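PDB 3WZ2: uncharacterized protein from Pyrococcus furiosus DSM 3638, which probably acts as a chaperone of proteasome assembly or as a proteasome activator in this archaeon, as a homopentameric member of the PAC2 family. Local coordinates for residues Lys42-Asp47 with Leu204-Glu209; Phe56-Ser61 with Ala85-Pro90. All blocks are in the same frame, centred on the assembly; numbering follows the deposited sequence.

Contact 1: Lys42-Asp47 with Leu204-Glu209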
loop_
_atom_site.group_PDB
_atom_site.type_symbol
_atom_site.label_atom_id
_atom_site.label_comp_id
_atom_site.label_asym_id
_atom_site.label_seq_id
_atom_site.Cartn_x
_atom_site.Cartn_y
_atom_site.Cartn_z
ATOM N N LYS B 42 -7.769 33.060 18.523
ATOM C CA LYS B 42 -7.343 34.436 18.286
ATOM C C LYS B 42 -8.016 35.412 19.241
ATOM O O LYS B 42 -7.339 36.213 19.867
ATOM C CB LYS B 42 -7.609 34.821 16.839
ATOM C CG LYS B 42 -7.325 36.277 16.517
ATOM C CD LYS B 42 -7.625 36.592 15.055
ATOM C CE LYS B 42 -6.402 36.251 14.206
ATOM N NZ LYS B 42 -6.705 36.184 12.750
ATOM N N GLU B 43 -9.328 35.297 19.438
ATOM C CA GLU B 43 -10.034 36.235 20.311
ATOM C C GLU B 43 -9.675 36.114 21.777
ATOM O O GLU B 43 -9.742 37.099 22.511
ATOM C CB GLU B 43 -11.546 36.068 20.216
ATOM C CG GLU B 43 -12.163 36.654 18.983
ATOM C CD GLU B 43 -11.767 38.104 18.709
ATOM O OE1 GLU B 43 -12.312 38.996 19.393
ATOM O OE2 GLU B 43 -10.925 38.341 17.803
ATOM N N LEU B 44 -9.358 34.911 22.236
ATOM C CA LEU B 44 -8.919 34.717 23.612
ATOM C C LEU B 44 -7.408 34.887 23.775
ATOM O O LEU B 44 -6.879 34.580 24.841
ATOM C CB LEU B 44 -9.325 33.321 24.116
ATOM C CG LEU B 44 -10.842 33.112 24.253
ATOM C CD1 LEU B 44 -11.210 31.658 24.400
ATOM C CD2 LEU B 44 -11.387 33.910 25.446
ATOM N N ASP B 45 -6.719 35.324 22.721
ATOM C CA ASP B 45 -5.303 35.658 22.807
ATOM C C ASP B 45 -4.464 34.468 23.276
ATOM O O ASP B 45 -3.608 34.595 24.141
ATOM C CB ASP B 45 -5.098 36.862 23.742
ATOM C CG ASP B 45 -3.711 37.507 23.592
ATOM O OD1 ASP B 45 -3.209 37.615 22.448
ATOM O OD2 ASP B 45 -3.124 37.867 24.638
ATOM N N MET B 46 -4.699 33.302 22.686
ATOM C CA MET B 46 -4.057 32.093 23.177
ATOM C C MET B 46 -2.628 32.020 22.674
ATOM O O MET B 46 -2.334 32.517 21.614
ATOM C CB MET B 46 -4.853 30.866 22.740
ATOM C CG MET B 46 -6.235 30.858 23.355
ATOM S SD MET B 46 -6.943 29.212 23.367
ATOM C CE MET B 46 -8.223 29.395 24.573
ATOM N N ASP B 47 -1.766 31.366 23.431
ATOM C CA ASP B 47 -0.449 30.980 22.949
ATOM C C ASP B 47 -0.503 29.629 22.264
ATOM O O ASP B 47 -1.301 28.756 22.623
ATOM C CB ASP B 47 0.552 30.898 24.114
ATOM C CG ASP B 47 0.552 32.161 24.965
ATOM O OD1 ASP B 47 0.711 33.268 24.395
ATOM O OD2 ASP B 47 0.347 32.058 26.197
ATOM N N LEU B 204 -17.651 32.458 28.819
ATOM C CA LEU B 204 -16.667 33.341 28.243
ATOM C C LEU B 204 -17.284 34.660 27.830
ATOM O O LEU B 204 -18.513 34.859 27.930
ATOM C CB LEU B 204 -15.962 32.647 27.094
ATOM C CG LEU B 204 -15.290 31.342 27.487
ATOM C CD1 LEU B 204 -14.710 30.662 26.258
ATOM C CD2 LEU B 204 -14.241 31.618 28.558
ATOM N N ASN B 205 -16.426 35.593 27.448
ATOM C CA ASN B 205 -16.902 36.896 27.022
ATOM C C ASN B 205 -16.452 37.183 25.608
ATOM O O ASN B 205 -15.900 38.249 25.363
ATOM C CB ASN B 205 -16.427 37.989 28.000
ATOM C CG ASN B 205 -17.012 37.807 29.392
ATOM O OD1 ASN B 205 -16.368 37.246 30.276
ATOM N ND2 ASN B 205 -18.243 38.273 29.587
ATOM N N VAL B 206 -16.698 36.249 24.685
ATOM C CA VAL B 206 -16.395 36.467 23.279
ATOM C C VAL B 206 -17.568 36.921 22.421
ATOM O O VAL B 206 -18.546 36.212 22.222
ATOM C CB VAL B 206 -15.739 35.221 22.633
ATOM C CG1 VAL B 206 -15.243 35.521 21.217
ATOM C CG2 VAL B 206 -14.565 34.808 23.485
ATOM N N SER B 207 -17.409 38.086 21.824
ATOM C CA SER B 207 -18.345 38.578 20.837
ATOM C C SER B 207 -18.067 37.914 19.480
ATOM O O SER B 207 -16.929 37.829 19.046
ATOM C CB SER B 207 -18.187 40.106 20.698
ATOM O OG SER B 207 -18.956 40.595 19.601
ATOM N N VAL B 208 -19.110 37.525 18.790
ATOM C CA VAL B 208 -18.971 37.040 17.417
ATOM C C VAL B 208 -19.078 38.109 16.330
ATOM O O VAL B 208 -18.984 37.776 15.131
ATOM C CB VAL B 208 -19.955 35.888 17.077
ATOM C CG1 VAL B 208 -19.715 34.733 18.024
ATOM C CG2 VAL B 208 -21.397 36.338 17.108
ATOM N N GLU B 209 -19.242 39.373 16.718
ATOM C CA GLU B 209 -19.400 40.435 15.730
ATOM C C GLU B 209 -18.235 40.549 14.756
ATOM O O GLU B 209 -18.451 40.682 13.549
ATOM C CB GLU B 209 -19.702 41.777 16.402
ATOM C CG GLU B 209 -21.091 41.848 17.040
ATOM C CD GLU B 209 -22.232 41.779 16.022
ATOM O OE1 GLU B 209 -22.152 42.485 14.984
ATOM O OE2 GLU B 209 -23.218 41.030 16.256
#

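Contact 2: Phe56-Ser61 with Ala85-Pro90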
loop_
_atom_site.group_PDB
_atom_site.type_symbol
_atom_site.label_atom_id
_atom_site.label_comp_id
_atom_site.label_asym_id
_atom_site.label_seq_id
_atom_site.Cartn_x
_atom_site.Cartn_y
_atom_site.Cartn_z
ATOM N N PHE B 56 3.625 10.970 9.152
ATOM C CA PHE B 56 2.563 10.877 8.148
ATOM C C PHE B 56 1.862 12.205 7.901
ATOM O O PHE B 56 0.998 12.303 7.026
ATOM C CB PHE B 56 1.585 9.765 8.546
ATOM C CG PHE B 56 2.257 8.415 8.692
ATOM C CD1 PHE B 56 2.620 7.928 9.937
ATOM C CD2 PHE B 56 2.570 7.666 7.569
ATOM C CE1 PHE B 56 3.259 6.708 10.064
ATOM C CE2 PHE B 56 3.219 6.448 7.689
ATOM C CZ PHE B 56 3.564 5.973 8.937
ATOM N N ILE B 57 2.225 13.232 8.657
ATOM C CA ILE B 57 1.785 14.599 8.357
ATOM C C ILE B 57 2.741 15.178 7.327
ATOM O O ILE B 57 3.942 15.150 7.520
ATOM C CB ILE B 57 1.768 15.473 9.625
ATOM C CG1 ILE B 57 0.655 14.999 10.561
ATOM C CG2 ILE B 57 1.549 16.943 9.261
ATOM C CD1 ILE B 57 0.784 15.541 11.960
ATOM N N PRO B 58 2.216 15.661 6.208
ATOM C CA PRO B 58 3.173 16.071 5.185
ATOM C C PRO B 58 4.027 17.274 5.598
ATOM O O PRO B 58 3.591 18.086 6.424
ATOM C CB PRO B 58 2.308 16.398 3.956
ATOM C CG PRO B 58 0.905 16.331 4.389
ATOM C CD PRO B 58 0.831 15.674 5.741
ATOM N N PRO B 59 5.252 17.332 5.106
ATOM C CA PRO B 59 6.241 18.341 5.550
ATOM C C PRO B 59 5.858 19.775 5.176
ATOM O O PRO B 59 5.599 20.048 4.011
ATOM C CB PRO B 59 7.519 17.935 4.806
ATOM C CG PRO B 59 7.062 17.120 3.626
ATOM C CD PRO B 59 5.785 16.464 4.039
ATOM N N MET B 60 5.826 20.660 6.163
ATOM C CA MET B 60 5.475 22.076 5.965
ATOM C C MET B 60 5.629 22.833 7.263
ATOM O O MET B 60 5.510 22.239 8.330
ATOM C CB MET B 60 4.044 22.243 5.460
ATOM C CG MET B 60 3.007 21.907 6.486
ATOM S SD MET B 60 1.399 21.768 5.732
ATOM C CE MET B 60 0.826 23.433 5.603
ATOM N N SER B 61 5.861 24.136 7.165
ATOM C CA SER B 61 5.510 25.090 8.223
ATOM C C SER B 61 4.535 26.110 7.714
ATOM O O SER B 61 4.639 26.550 6.571
ATOM C CB SER B 61 6.760 25.823 8.721
ATOM O OG SER B 61 7.592 24.941 9.421
ATOM N N ALA B 85 -6.471 22.008 13.023
ATOM C CA ALA B 85 -5.737 21.399 11.942
ATOM C C ALA B 85 -5.962 22.145 10.636
ATOM O O ALA B 85 -7.095 22.396 10.262
ATOM C CB ALA B 85 -6.166 19.942 11.778
ATOM N N ASP B 86 -4.892 22.407 9.900
ATOM C CA ASP B 86 -4.997 23.038 8.607
ATOM C C ASP B 86 -4.979 22.082 7.416
ATOM O O ASP B 86 -5.081 22.531 6.288
ATOM C CB ASP B 86 -3.919 24.115 8.479
ATOM C CG ASP B 86 -4.252 25.370 9.320
ATOM O OD1 ASP B 86 -5.436 25.740 9.385
ATOM O OD2 ASP B 86 -3.346 25.957 9.952
ATOM N N ILE B 87 -4.936 20.778 7.664
ATOM C CA ILE B 87 -4.986 19.781 6.598
ATOM C C ILE B 87 -6.058 18.753 6.968
ATOM O O ILE B 87 -6.372 18.573 8.145
ATOM C CB ILE B 87 -3.602 19.130 6.388
ATOM C CG1 ILE B 87 -3.056 18.640 7.705
ATOM C CG2 ILE B 87 -2.627 20.179 5.874
ATOM C CD1 ILE B 87 -1.816 17.790 7.559
ATOM N N PHE B 88 -6.660 18.121 5.975
ATOM C CA PHE B 88 -7.751 17.159 6.240
ATOM C C PHE B 88 -7.078 15.822 6.038
ATOM O O PHE B 88 -6.575 15.541 4.982
ATOM C CB PHE B 88 -9.026 17.364 5.351
ATOM C CG PHE B 88 -10.190 16.382 5.651
ATOM C CD1 PHE B 88 -11.242 16.728 6.518
ATOM C CD2 PHE B 88 -10.259 15.123 5.014
ATOM C CE1 PHE B 88 -12.299 15.842 6.761
ATOM C CE2 PHE B 88 -11.306 14.238 5.265
ATOM C CZ PHE B 88 -12.321 14.591 6.144
ATOM N N LEU B 89 -7.043 15.038 7.097
ATOM C CA LEU B 89 -6.168 13.913 7.212
ATOM C C LEU B 89 -6.923 12.632 6.920
ATOM O O LEU B 89 -8.128 12.588 7.015
ATOM C CB LEU B 89 -5.590 13.873 8.623
ATOM C CG LEU B 89 -4.534 14.954 8.896
ATOM C CD1 LEU B 89 -3.993 14.820 10.284
ATOM C CD2 LEU B 89 -3.376 14.871 7.894
ATOM N N PRO B 90 -6.202 11.578 6.568
ATOM C CA PRO B 90 -6.885 10.317 6.299
ATOM C C PRO B 90 -7.380 9.621 7.566
ATOM O O PRO B 90 -6.872 9.906 8.660
ATOM C CB PRO B 90 -5.808 9.466 5.600
ATOM C CG PRO B 90 -4.508 10.102 5.965
ATOM C CD PRO B 90 -4.794 11.567 6.150
#

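Contact 1: Lys42-Asp47 with Leu204-Glu209
The CA atoms of E43 and V206, 7.0 Å apart, are the nearest CA pair of the two segments, where the last turn of helix 32-43 passes the irregular connection between helices 188-202 and 209-213. At that separation the segments meet through side chains alone. V206 points its CB toward the helix end and divides its branches between two neighbours. With CG1 anti to the backbone N (chi1 -172°), that methyl comes 3.9 Å from E43 CB and also touches E43 CG, lying along the aliphatic stem of a glutamate side chain that bends at chi2. The other branch, CG2, packs against L44 CD2 at 3.8 Å, the two side chains crossing at about a right angle. L44 sits where the helix stops: D45, with positive phi, is the C-prime residue of a Schellman motif, in which D45 N bonds to K42 O (3.1 Å) and M46 N to A41 O. The second methyl of L44, CD1, reaches L204 CD1 at 4.1 Å, again nearly perpendicular. Cutting V206 back to an alanine removes both contacting methyls and would probably open a gap beside L44 CD2 and E43 CB. The connecting loop is secured by a bond from V206 N to N199 OD1, and further along E209 N donates to S207 OG (3.1 Å, N-H...O 163°), capping the start of helix 209-213.

Contact 2: Phe56-Ser61 with Ala85-Pro90
The carbonyl O of I57, a residue whose side chain packs on I87, accepts a hydrogen bond from ND2 of N95 of a neighbouring subunit, tying this contact to the pentamer interface. Contact 2 joins two connections of this PAC2-family protein: the run entering the small antiparallel sheet formed by strands 60-64 and 67-69, and the loop that leads from strand 80-85 of the large mixed sheet to helix 91-107, with P90 at the N-cap. M60 and S61 also pair antiparallel with a strand of that other subunit, so the sheet continues across the interface. Within the chain the contact is apolar and centres on I87, whose CB points toward the opposing segment. The CG1 arm of I87 stands between the backbone N and the carbonyl carbon (chi1 51°) and is extended at chi2, which carries CD1 out to I57 and P58. Its CG2 branch instead serves M60, lying 4.3 Å from SD, a looser touch. On the same loop, the D86 carboxylate forms a salt bridge with R73 through OD2. The side chains of I57 and I87 cross at about a right angle, and I57 CG2, anti to the backbone N, lies on the carbonyl side, near the following proline ring. I87 CD1 nestles against a pair of carbons, 3.9 Å from I57 CG2 and 3.8 Å from P58 CD, and those two are 3.8 Å apart.

How the contacts relate
Contact 2 is nested along the chain inside the loop that contact 1 closes, and the two do not touch: their centres are 26 Å apart and their nearest atoms about 11 Å. They are joined through the large sheet. Strand 47-53 leaves the helix end of contact 1 toward the 56-61 side of contact 2, while M46 packs on I80 and I82 of strand 80-85, the strand that runs into 85-90. Strand 72-77 serves both, with Y75 and K77 against M46 and L72 against I57 and I87. Their surroundings differ: no other subunit touches the segments of contact 1, whereas 56-61 takes part in the subunit interface.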